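Local atomic coordinates of ApaG protein (Pseudomonas aeruginosa, PDB entry 3NRF), a protein that is of unknown function but adopts an all-beta fold and belongs to the DUF4354 family. Residues B[9-14]-B[97-102]. Sequence-based numbering, arbitrary orientation.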
loop_
_atom_site.group_PDB
_atom_site.type_symbol
_atom_site.label_atom_id
_atom_site.label_comp_id
_atom_site.label_asym_id
_atom_site.label_seq_id
_atom_site.Cartn_x
_atom_site.Cartn_y
_atom_site.Cartn_z
ATOM N N VAL B 9 -4.437 -16.634 -17.079
ATOM C CA VAL B 9 -4.644 -15.273 -16.704
ATOM C C VAL B 9 -3.738 -14.880 -15.559
ATOM O O VAL B 9 -3.882 -15.366 -14.431
ATOM C CB VAL B 9 -6.122 -15.026 -16.213
ATOM C CG1 VAL B 9 -6.355 -13.571 -15.891
ATOM C CG2 VAL B 9 -7.095 -15.516 -17.312
ATOM N N PHE B 10 -2.825 -13.962 -15.843
ATOM C CA PHE B 10 -1.876 -13.471 -14.849
ATOM C C PHE B 10 -2.273 -12.087 -14.493
ATOM O O PHE B 10 -2.514 -11.267 -15.376
ATOM C CB PHE B 10 -0.444 -13.438 -15.427
ATOM C CG PHE B 10 0.101 -14.776 -15.823
ATOM C CD1 PHE B 10 -0.195 -15.347 -17.041
ATOM C CD2 PHE B 10 0.962 -15.460 -14.952
ATOM C CE1 PHE B 10 0.349 -16.579 -17.383
ATOM C CE2 PHE B 10 1.492 -16.664 -15.285
ATOM C CZ PHE B 10 1.181 -17.236 -16.499
ATOM N N ALA B 11 -2.298 -11.770 -13.219
ATOM C CA ALA B 11 -2.692 -10.451 -12.782
ATOM C C ALA B 11 -1.861 -9.921 -11.657
ATOM O O ALA B 11 -1.464 -10.669 -10.775
ATOM C CB ALA B 11 -4.180 -10.441 -12.386
ATOM N N ARG B 12 -1.590 -8.621 -11.686
ATOM C CA ARG B 12 -0.825 -7.969 -10.638
ATOM C C ARG B 12 -1.637 -6.794 -10.121
ATOM O O ARG B 12 -2.127 -5.976 -10.931
ATOM C CB ARG B 12 0.507 -7.444 -11.217
ATOM C CG ARG B 12 1.401 -6.735 -10.222
ATOM C CD ARG B 12 2.703 -6.232 -10.933
ATOM N NE ARG B 12 2.409 -5.125 -11.845
ATOM N N GLN B 13 -1.825 -6.696 -8.804
ATOM C CA GLN B 13 -2.628 -5.613 -8.245
ATOM C C GLN B 13 -1.929 -4.275 -8.416
ATOM O O GLN B 13 -0.730 -4.142 -8.157
ATOM C CB GLN B 13 -2.933 -5.790 -6.763
ATOM C CG GLN B 13 -3.801 -6.972 -6.441
ATOM C CD GLN B 13 -4.245 -6.976 -4.993
ATOM O OE1 GLN B 13 -3.648 -6.319 -4.137
ATOM N NE2 GLN B 13 -5.303 -7.724 -4.711
ATOM N N GLY B 14 -2.705 -3.300 -8.877
ATOM C CA GLY B 14 -2.252 -1.937 -9.077
ATOM C C GLY B 14 -2.870 -0.946 -8.110
ATOM O O GLY B 14 -3.166 -1.247 -6.948
ATOM N N SER B 97 -8.796 -10.794 -5.078
ATOM C CA SER B 97 -7.502 -11.450 -4.995
ATOM C C SER B 97 -7.299 -12.451 -6.126
ATOM O O SER B 97 -6.379 -13.247 -6.124
ATOM C CB SER B 97 -7.367 -12.138 -3.649
ATOM O OG SER B 97 -8.358 -13.137 -3.425
ATOM N N LEU B 98 -8.182 -12.401 -7.104
ATOM C CA LEU B 98 -8.148 -13.306 -8.257
ATOM C C LEU B 98 -8.776 -12.612 -9.440
ATOM O O LEU B 98 -9.815 -11.962 -9.274
ATOM C CB LEU B 98 -8.910 -14.591 -7.944
ATOM C CG LEU B 98 -8.877 -15.670 -9.006
ATOM C CD1 LEU B 98 -7.442 -16.162 -9.264
ATOM C CD2 LEU B 98 -9.788 -16.805 -8.547
ATOM N N VAL B 99 -8.131 -12.689 -10.595
ATOM C CA VAL B 99 -8.689 -12.282 -11.877
ATOM C C VAL B 99 -8.791 -13.570 -12.701
ATOM O O VAL B 99 -7.837 -14.360 -12.861
ATOM C CB VAL B 99 -7.886 -11.194 -12.601
ATOM C CG1 VAL B 99 -8.555 -10.829 -13.886
ATOM C CG2 VAL B 99 -7.796 -9.969 -11.682
ATOM N N ARG B 100 -9.972 -13.795 -13.236
ATOM C CA ARG B 100 -10.212 -14.976 -14.038
ATOM C C ARG B 100 -11.157 -14.673 -15.195
ATOM O O ARG B 100 -11.725 -13.565 -15.310
ATOM C CB ARG B 100 -10.709 -16.160 -13.160
ATOM C CG ARG B 100 -11.893 -15.915 -12.222
ATOM C CD ARG B 100 -12.256 -17.215 -11.439
ATOM N NE ARG B 100 -12.739 -18.262 -12.327
ATOM C CZ ARG B 100 -12.910 -19.555 -12.019
ATOM N NH1 ARG B 100 -12.606 -20.040 -10.809
ATOM N NH2 ARG B 100 -13.370 -20.375 -12.957
ATOM N N LEU B 101 -11.296 -15.653 -16.067
ATOM C CA LEU B 101 -12.210 -15.532 -17.188
ATOM C C LEU B 101 -13.560 -16.167 -16.783
ATOM O O LEU B 101 -13.611 -17.087 -15.955
ATOM C CB LEU B 101 -11.648 -16.205 -18.404
ATOM C CG LEU B 101 -10.548 -15.463 -19.161
ATOM C CD1 LEU B 101 -9.958 -16.430 -20.176
ATOM C CD2 LEU B 101 -11.065 -14.202 -19.882
ATOM N N SER B 102 -14.642 -15.616 -17.345
ATOM C CA SER B 102 -16.002 -16.083 -17.097
ATOM C C SER B 102 -16.775 -15.906 -18.394
ATOM O O SER B 102 -16.424 -15.070 -19.241
ATOM C CB SER B 102 -16.692 -15.233 -16.038
ATOM O OG SER B 102 -18.053 -15.664 -15.873
HETATM O O HOH W 1 -5.189 -14.105 -12.188
#
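The first and last strands of a six-stranded antiparallel sheet, its two outermost within the chain, face each other here: V9 and A11 on one meet V99 and L101 on the other, illustrating how the outermost strands of a sheet can be brought face to face, consistent with a sheet that curls round on itself, through side chains and water instead of backbone pairing. The strand axes run roughly antiparallel, at 147°, and approach to 6.8 Å.

V99 points its isopropyl group between V9 and A11. Its CG1 lies anti to its own backbone N (chi1 -179°) and meets V9 CG1 at 4.0 Å, while its other branch, CG2, rests on A11 CB at 3.7 Å. V9 divides its two methyls in the same manner. CG1, anti to its N at -177°, also packs over the backbone of the opposite strand, 3.5 Å from V99 O, whereas CG2 reaches the branch point of L101, with 3.9 Å to L101 CG; these last two side chains cross at a slant. One water bridges the strands at this level, donating to V9 O at 2.9 Å and to V99 O at 2.7 Å, so that a single molecule serves two carbonyls that cannot pair with each other.

Each strand pairs with a different inner neighbour. F10, R12 and G14 bond through their backbones to strand 24-37, whose F31 also touches V99, whereas S97 and L98 both face Q53 of strand 49-53 in a classic beta bulge. V9 to R12, within strand 7-21, pair antiparallel with a strand of the second subunit, so the sheet runs on across the interface; in one of its two modelled conformers R100 adds a salt bridge to D23 of that subunit.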